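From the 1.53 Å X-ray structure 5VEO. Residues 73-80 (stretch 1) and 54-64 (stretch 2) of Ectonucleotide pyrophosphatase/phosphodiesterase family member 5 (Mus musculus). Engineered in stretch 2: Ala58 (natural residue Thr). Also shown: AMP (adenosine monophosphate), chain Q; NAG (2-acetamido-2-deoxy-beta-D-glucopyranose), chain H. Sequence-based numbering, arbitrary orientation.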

ATOM      1  N   ASN A  73      -8.933  -9.428  -7.222  1.00 14.04           N
ATOM      2  CA  ASN A  73      -8.875 -10.772  -6.667  1.00 14.17           C
ATOM      3  C   ASN A  73      -8.836 -10.782  -5.144  1.00 15.99           C
ATOM      4  O   ASN A  73      -9.536 -11.592  -4.534  1.00 18.62           O
ATOM      5  CB  ASN A  73      -7.662 -11.511  -7.219  1.00 17.77           C
ATOM      6  CG  ASN A  73      -7.658 -11.544  -8.731  1.00 22.39           C
ATOM      7  OD1 ASN A  73      -6.800 -10.958  -9.372  1.00 30.04           O
ATOM      8  ND2 ASN A  73      -8.651 -12.190  -9.302  1.00 24.03           N
ATOM      9  N   HIS A  74      -8.039  -9.928  -4.490  1.00 12.89           N
ATOM     10  CA  HIS A  74      -8.030 -10.038  -3.034  1.00 10.73           C
ATOM     11  C   HIS A  74      -9.157  -9.258  -2.365  1.00 10.95           C
ATOM     12  O   HIS A  74      -9.415  -9.490  -1.183  1.00 14.10           O
ATOM     13  CB  HIS A  74      -6.664  -9.670  -2.445  1.00 12.32           C
ATOM     14  CG  HIS A  74      -6.217  -8.261  -2.667  1.00 11.72           C
ATOM     15  ND1 HIS A  74      -6.985  -7.158  -2.352  1.00 11.38           N
ATOM     16  CD2 HIS A  74      -5.025  -7.780  -3.093  1.00 11.43           C
ATOM     17  CE1 HIS A  74      -6.291  -6.060  -2.594  1.00 10.91           C
ATOM     18  NE2 HIS A  74      -5.100  -6.412  -3.053  1.00  9.14           N
ATOM     19  N   GLY A  75      -9.856  -8.381  -3.092  1.00 12.20           N
ATOM     20  CA  GLY A  75     -11.093  -7.779  -2.635  1.00 13.58           C
ATOM     21  C   GLY A  75     -10.960  -6.511  -1.819  1.00 11.72           C
ATOM     22  O   GLY A  75     -11.984  -5.885  -1.511  1.00 11.18           O
ATOM     23  N   ILE A  76      -9.744  -6.098  -1.472  1.00 11.31           N
ATOM     24  CA  ILE A  76      -9.535  -4.812  -0.786  1.00  8.44           C
ATOM     25  C   ILE A  76      -9.248  -3.808  -1.897  1.00  9.37           C
ATOM     26  O   ILE A  76      -8.101  -3.518  -2.252  1.00 11.00           O
ATOM     27  CB  ILE A  76      -8.416  -4.885   0.261  1.00 12.21           C
ATOM     28  CG1 ILE A  76      -8.724  -5.926   1.348  1.00 13.48           C
ATOM     29  CG2 ILE A  76      -8.192  -3.519   0.894  1.00 12.63           C
ATOM     30  CD1 ILE A  76      -9.882  -5.573   2.261  1.00 16.09           C
ATOM     31  N   VAL A  77     -10.328  -3.311  -2.512  1.00 11.28           N
ATOM     32  CA  VAL A  77     -10.185  -2.513  -3.731  1.00 12.81           C
ATOM     33  C   VAL A  77      -9.954  -1.032  -3.450  1.00  9.30           C
ATOM     34  O   VAL A  77      -9.540  -0.305  -4.360  1.00 11.77           O
ATOM     35  CB  VAL A  77     -11.393  -2.680  -4.677  1.00 11.99           C
ATOM     36  CG1 VAL A  77     -11.644  -4.154  -4.975  1.00 14.97           C
ATOM     37  CG2 VAL A  77     -12.651  -2.048  -4.131  1.00 14.17           C
ATOM     38  N   ALA A  78     -10.164  -0.575  -2.223  1.00 10.35           N
ATOM     39  CA  ALA A  78      -9.996   0.824  -1.867  1.00  9.16           C
ATOM     40  C   ALA A  78      -9.936   0.927  -0.349  1.00  9.87           C
ATOM     41  O   ALA A  78     -10.233  -0.032   0.367  1.00  9.73           O
ATOM     42  CB  ALA A  78     -11.143   1.675  -2.427  1.00  9.84           C
ATOM     43  N   ASN A  79      -9.574   2.123   0.139  1.00  9.12           N
ATOM     44  CA  ASN A  79      -9.646   2.414   1.566  1.00  8.69           C
ATOM     45  C   ASN A  79     -11.074   2.641   2.022  1.00  9.72           C
ATOM     46  O   ASN A  79     -11.345   2.555   3.216  1.00 11.20           O
ATOM     47  CB  ASN A  79      -8.857   3.665   1.927  1.00  9.53           C
ATOM     48  CG  ASN A  79      -7.368   3.529   1.680  1.00  8.47           C
ATOM     49  OD1 ASN A  79      -6.805   2.429   1.552  1.00  7.68           O
ATOM     50  ND2 ASN A  79      -6.715   4.666   1.658  1.00  8.31           N
ATOM     51  N   ASP A  80     -11.960   2.986   1.091  1.00 10.68           N
ATOM     52  CA  ASP A  80     -13.380   3.193   1.349  1.00 10.75           C
ATOM     53  C   ASP A  80     -14.142   2.403   0.305  1.00 10.01           C
ATOM     54  O   ASP A  80     -13.958   2.626  -0.895  1.00 11.08           O
ATOM     55  CB  ASP A  80     -13.754   4.672   1.285  1.00 12.38           C
ATOM     56  CG  ASP A  80     -13.174   5.450   2.434  1.00 17.56           C
ATOM     57  OD1 ASP A  80     -12.068   5.990   2.278  1.00 26.41           O
ATOM     58  OD2 ASP A  80     -13.808   5.500   3.503  1.00 23.08           O
TER
HETATM   59  P   AMP Q 524      -3.164   6.030   2.566  1.00  7.97           P
HETATM   60  O1P AMP Q 524      -4.031   5.353   1.547  1.00  9.16           O
HETATM   61  O2P AMP Q 524      -3.320   7.554   2.520  1.00  7.94           O
HETATM   62  O3P AMP Q 524      -1.694   5.632   2.464  1.00  8.37           O
HETATM   63  O5' AMP Q 524      -3.638   5.567   4.023  1.00 10.53           O
HETATM   64  C5' AMP Q 524      -2.700   5.622   5.109  1.00 11.55           C
HETATM   65  C4' AMP Q 524      -3.322   5.989   6.427  1.00 10.46           C
HETATM   66  O4' AMP Q 524      -4.027   4.858   6.922  1.00 15.30           O
HETATM   67  C3' AMP Q 524      -2.292   6.328   7.507  1.00 12.73           C
HETATM   68  O3' AMP Q 524      -2.285   7.715   7.766  1.00 20.69           O
HETATM   69  C2' AMP Q 524      -2.757   5.561   8.750  1.00 14.89           C
HETATM   70  O2' AMP Q 524      -2.885   6.334   9.912  1.00 22.33           O
HETATM   71  C1' AMP Q 524      -4.086   4.973   8.321  1.00 16.30           C
HETATM   72  N9  AMP Q 524      -4.334   3.662   8.879  1.00 15.95           N
HETATM   73  C8  AMP Q 524      -3.644   2.530   8.658  1.00 16.93           C
HETATM   74  N7  AMP Q 524      -4.209   1.509   9.348  1.00 15.49           N
HETATM   75  C5  AMP Q 524      -5.278   2.034  10.003  1.00 15.19           C
HETATM   76  C6  AMP Q 524      -6.332   1.529  10.906  1.00 16.24           C
HETATM   77  N6  AMP Q 524      -6.348   0.230  11.256  1.00 17.62           N
HETATM   78  N1  AMP Q 524      -7.258   2.391  11.361  1.00 17.15           N
HETATM   79  C2  AMP Q 524      -7.270   3.693  11.026  1.00 21.77           C
HETATM   80  N3  AMP Q 524      -6.356   4.234  10.203  1.00 19.39           N
HETATM   81  C4  AMP Q 524      -5.353   3.448   9.694  1.00 15.36           C
HETATM   82  C1  NAG H 510      -4.502 -13.377 -10.646  1.00 26.32           C
HETATM   83  C2  NAG H 510      -5.116 -13.611 -12.009  1.00 28.53           C
HETATM   84  C3  NAG H 510      -6.504 -14.210 -11.852  1.00 31.45           C
HETATM   85  C4  NAG H 510      -6.477 -15.430 -10.943  1.00 33.37           C
HETATM   86  C5  NAG H 510      -5.731 -15.140  -9.643  1.00 31.08           C
HETATM   87  C6  NAG H 510      -5.499 -16.376  -8.808  1.00 33.41           C
HETATM   88  C7  NAG H 510      -4.505 -12.195 -13.917  1.00 30.11           C
HETATM   89  C8  NAG H 510      -4.741 -10.891 -14.613  1.00 33.03           C
HETATM   90  N2  NAG H 510      -5.187 -12.385 -12.786  1.00 29.42           N
HETATM   91  O3  NAG H 510      -6.983 -14.570 -13.139  1.00 34.83           O
HETATM   92  O4  NAG H 510      -7.812 -15.807 -10.631  1.00 43.19           O
HETATM   93  O5  NAG H 510      -4.438 -14.604  -9.941  1.00 26.58           O
HETATM   94  O6  NAG H 510      -4.990 -17.439  -9.601  1.00 35.46           O
HETATM   95  O7  NAG H 510      -3.739 -13.043 -14.365  1.00 32.21           O
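Stretch 2, residues 54-64: FITKAYPNHYT

A helix that begins at a ligand can have its first amides met by a neighbouring loop, and residues 54-64 of this phosphodiesterase, lying on residues 73-80, make a compact example. Stretch 2 arrives as a loop with a cis peptide bond before Ile55, then turns into a helix at Ala58, with Lys57 at the N-cap position; the helix runs through Thr64 and beyond. Stretch 1 begins with the last two residues of another helix, followed by an irregular loop. The register is antiparallel in sense: the CA atoms of His74 and Thr64 are 7.5 Å apart, those of Ile76 and Pro60 5.1 Å, and those of Asn79 and Tyr59 5.6 Å, so that moving forward along stretch 1 means moving back toward the start of the helix. Together the two bury 536 Å².

His74 opens the contact. His74 NE2 donates to Thr64 OG1 at 3.0 Å, near the plane of the imidazole, and makes a weak hydrogen bond to Pro60 O at 3.2 Å. That carbonyl also accepts the helical bond from Thr64 N, at 3.0 Å between Thr64 N and Pro60 O, so the histidine joins an acceptor already in use. One face of the His74 imidazole receives the edge of the Tyr63 ring, the centroids of the His74 and Tyr63 rings being 5.2 Å apart and their planes at 73°, and Tyr63 CB lies over the same His74 ring, 4.1 Å from its centroid. On the other ring nitrogen, His74 ND1 accepts from Ile76 N at 3.1 Å, which ties the imidazole to its own loop.

Gly75 leaves helical geometry with a positive phi, a conformation that favours glycine, and makes no contact with stretch 2. In Ile76, which follows, the CA-to-CB bond points toward the helix. Ile76 CG1 packs 3.5 Å from Tyr63 CD2, while Ile76 CG2 lies 3.6 Å from Tyr59 CB, so the side chain bridges residues one helical turn apart. Its backbone contributes as well: Ile76 O is 3.2 Å from Pro60 CA, in a CA-H...O contact.

In Val77 the CA-to-CB bond points away, and the residue meets stretch 2 through its backbone, with Val77 C 3.6 Å from Pro60 CG and Val77 O 3.5 Å from Ile55 CG1. Ala78 also points away overall, yet Ala78 CB still touches Ile55 CD1 at 3.7 Å, and Ala78 N lies 3.6 Å from Pro60 CG. The proline ring thus rests against the backbone of the loop.

Asn79 closes the contact and links it to the ligand. Asn79 OD1 accepts from Tyr59 N at 2.9 Å, satisfying an amide in the first turn of the helix, where no preceding turn can supply an acceptor. Asn79 ND2 donates to AMP O1P at 2.8 Å, and the same phosphate oxygen, AMP O1P, accepts from the backbone N of Ala58, an engineered residue, at 2.9 Å. One carboxamide therefore serves helix start and nucleotide together. Asp80 lies beyond reach of stretch 2.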

ATOM      1  N   PHE A  54      -3.301  -0.719  -8.764  1.00  8.46           N
ATOM      2  CA  PHE A  54      -4.407   0.224  -8.797  1.00  8.28           C
ATOM      3  C   PHE A  54      -5.528  -0.255  -7.893  1.00  6.67           C
ATOM      4  O   PHE A  54      -5.838  -1.458  -7.903  1.00  9.01           O
ATOM      5  CB  PHE A  54      -4.899   0.340 -10.235  1.00  8.06           C
ATOM      6  CG  PHE A  54      -5.885   1.435 -10.484  1.00  9.34           C
ATOM      7  CD1 PHE A  54      -5.472   2.753 -10.646  1.00  9.73           C
ATOM      8  CD2 PHE A  54      -7.230   1.146 -10.625  1.00 10.94           C
ATOM      9  CE1 PHE A  54      -6.390   3.756 -10.922  1.00 11.95           C
ATOM     10  CE2 PHE A  54      -8.144   2.148 -10.912  1.00 12.27           C
ATOM     11  CZ  PHE A  54      -7.725   3.448 -11.050  1.00 12.52           C
ATOM     12  N   ILE A  55      -6.174   0.622  -7.121  1.00  8.14           N
ATOM     13  CA  ILE A  55      -5.805   2.022  -6.931  1.00  6.10           C
ATOM     14  C   ILE A  55      -4.619   2.136  -5.982  1.00  6.48           C
ATOM     15  O   ILE A  55      -4.424   1.314  -5.095  1.00  7.30           O
ATOM     16  CB  ILE A  55      -7.009   2.850  -6.412  1.00  8.21           C
ATOM     17  CG1 ILE A  55      -7.405   2.456  -4.986  1.00  8.19           C
ATOM     18  CG2 ILE A  55      -8.184   2.718  -7.360  1.00  8.71           C
ATOM     19  CD1 ILE A  55      -8.522   3.302  -4.410  1.00 11.93           C
ATOM     20  N   THR A  56      -3.836   3.202  -6.153  1.00  6.38           N
ATOM     21  CA  THR A  56      -2.547   3.313  -5.480  1.00  6.01           C
ATOM     22  C   THR A  56      -2.710   3.975  -4.107  1.00  5.98           C
ATOM     23  O   THR A  56      -2.157   5.054  -3.810  1.00  6.18           O
ATOM     24  CB  THR A  56      -1.542   4.047  -6.377  1.00  7.09           C
ATOM     25  OG1 THR A  56      -2.064   5.316  -6.807  1.00  7.11           O
ATOM     26  CG2 THR A  56      -1.169   3.212  -7.599  1.00  7.67           C
ATOM     27  N   LYS A  57      -3.481   3.277  -3.255  1.00  6.11           N
ATOM     28  CA  LYS A  57      -3.749   3.636  -1.863  1.00  6.89           C
ATOM     29  C   LYS A  57      -3.254   2.534  -0.926  1.00  4.95           C
ATOM     30  O   LYS A  57      -2.892   1.428  -1.350  1.00  7.37           O
ATOM     31  CB  LYS A  57      -5.253   3.897  -1.639  1.00  8.52           C
ATOM     32  CG  LYS A  57      -5.856   4.982  -2.532  1.00 13.99           C
ATOM     33  CD  LYS A  57      -5.949   6.257  -1.841  1.00 17.71           C
ATOM     34  CE  LYS A  57      -6.746   7.334  -2.524  1.00 15.37           C
ATOM     35  NZ  LYS A  57      -6.256   8.629  -1.910  1.00 28.63           N
ATOM     36  N   ALA A  58      -3.270   2.815   0.379  1.00  5.22           N
ATOM     37  CA  ALA A  58      -2.664   1.920   1.369  1.00  6.98           C
ATOM     38  C   ALA A  58      -3.303   0.536   1.410  1.00  7.15           C
ATOM     39  O   ALA A  58      -2.593  -0.477   1.429  1.00  7.12           O
ATOM     40  CB  ALA A  58      -2.733   2.557   2.755  1.00  7.98           C
ATOM     41  N   TYR A  59      -4.623   0.456   1.520  1.00  6.75           N
ATOM     42  CA  TYR A  59      -5.159  -0.849   1.880  1.00  7.87           C
ATOM     43  C   TYR A  59      -5.069  -1.814   0.697  1.00  9.06           C
ATOM     44  O   TYR A  59      -4.645  -2.964   0.887  1.00  8.32           O
ATOM     45  CB  TYR A  59      -6.576  -0.705   2.480  1.00  7.31           C
ATOM     46  CG  TYR A  59      -6.397  -0.603   3.977  1.00 10.00           C
ATOM     47  CD1 TYR A  59      -5.652   0.424   4.535  1.00 14.10           C
ATOM     48  CD2 TYR A  59      -6.844  -1.607   4.816  1.00 11.30           C
ATOM     49  CE1 TYR A  59      -5.392   0.467   5.904  1.00 14.09           C
ATOM     50  CE2 TYR A  59      -6.609  -1.565   6.172  1.00 12.99           C
ATOM     51  CZ  TYR A  59      -5.887  -0.524   6.714  1.00 14.75           C
ATOM     52  OH  TYR A  59      -5.635  -0.530   8.068  1.00 19.32           O
ATOM     53  N   PRO A  60      -5.375  -1.404  -0.539  1.00  7.67           N
ATOM     54  CA  PRO A  60      -5.141  -2.338  -1.653  1.00  7.36           C
ATOM     55  C   PRO A  60      -3.678  -2.742  -1.779  1.00  7.29           C
ATOM     56  O   PRO A  60      -3.374  -3.915  -2.032  1.00  9.26           O
ATOM     57  CB  PRO A  60      -5.628  -1.549  -2.876  1.00  8.68           C
ATOM     58  CG  PRO A  60      -6.558  -0.566  -2.355  1.00 11.91           C
ATOM     59  CD  PRO A  60      -6.079  -0.193  -0.988  1.00  9.92           C
ATOM     60  N   ASN A  61      -2.747  -1.799  -1.603  1.00  7.18           N
ATOM     61  CA  ASN A  61      -1.355  -2.128  -1.890  1.00  6.78           C
ATOM     62  C   ASN A  61      -0.689  -2.942  -0.796  1.00  4.83           C
ATOM     63  O   ASN A  61       0.091  -3.847  -1.105  1.00  8.61           O
ATOM     64  CB  ASN A  61      -0.589  -0.859  -2.223  1.00  5.50           C
ATOM     65  CG  ASN A  61      -0.729  -0.564  -3.672  1.00  8.81           C
ATOM     66  OD1 ASN A  61       0.010  -1.117  -4.486  1.00  8.65           O
ATOM     67  ND2 ASN A  61      -1.760   0.197  -4.031  1.00  8.81           N
ATOM     68  N   HIS A  62      -1.017  -2.698   0.473  1.00  6.99           N
ATOM     69  CA  HIS A  62      -0.444  -3.538   1.514  1.00  6.45           C
ATOM     70  C   HIS A  62      -1.011  -4.953   1.432  1.00  9.22           C
ATOM     71  O   HIS A  62      -0.281  -5.927   1.645  1.00 10.37           O
ATOM     72  CB  HIS A  62      -0.674  -2.942   2.902  1.00  7.53           C
ATOM     73  CG  HIS A  62       0.180  -1.745   3.226  1.00  8.45           C
ATOM     74  ND1 HIS A  62      -0.236  -0.457   2.988  1.00  8.19           N
ATOM     75  CD2 HIS A  62       1.412  -1.642   3.793  1.00  8.39           C
ATOM     76  CE1 HIS A  62       0.696   0.392   3.395  1.00  5.93           C
ATOM     77  NE2 HIS A  62       1.707  -0.302   3.887  1.00  6.13           N
ATOM     78  N   TYR A  63      -2.295  -5.102   1.075  1.00  7.93           N
ATOM     79  CA  TYR A  63      -2.819  -6.464   0.983  1.00  9.15           C
ATOM     80  C   TYR A  63      -2.228  -7.198  -0.222  1.00  8.11           C
ATOM     81  O   TYR A  63      -1.988  -8.413  -0.149  1.00  9.32           O
ATOM     82  CB  TYR A  63      -4.343  -6.464   0.944  1.00  8.77           C
ATOM     83  CG  TYR A  63      -4.996  -7.729   1.541  1.00  8.53           C
ATOM     84  CD1 TYR A  63      -4.511  -8.308   2.711  1.00 10.32           C
ATOM     85  CD2 TYR A  63      -6.127  -8.291   0.958  1.00 10.05           C
ATOM     86  CE1 TYR A  63      -5.118  -9.420   3.265  1.00 11.21           C
ATOM     87  CE2 TYR A  63      -6.743  -9.415   1.514  1.00 11.31           C
ATOM     88  CZ  TYR A  63      -6.222  -9.972   2.665  1.00 11.66           C
ATOM     89  OH  TYR A  63      -6.812 -11.075   3.271  1.00 14.82           O
ATOM     90  N   THR A  64      -1.934  -6.479  -1.311  1.00  9.49           N
ATOM     91  CA  THR A  64      -1.204  -7.092  -2.417  1.00  9.49           C
ATOM     92  C   THR A  64       0.157  -7.615  -1.962  1.00  9.43           C
ATOM     93  O   THR A  64       0.586  -8.695  -2.380  1.00 10.94           O
ATOM     94  CB  THR A  64      -1.052  -6.089  -3.564  1.00 10.17           C
ATOM     95  OG1 THR A  64      -2.320  -5.944  -4.206  1.00  9.92           O
ATOM     96  CG2 THR A  64      -0.019  -6.556  -4.603  1.00  9.98           C
TER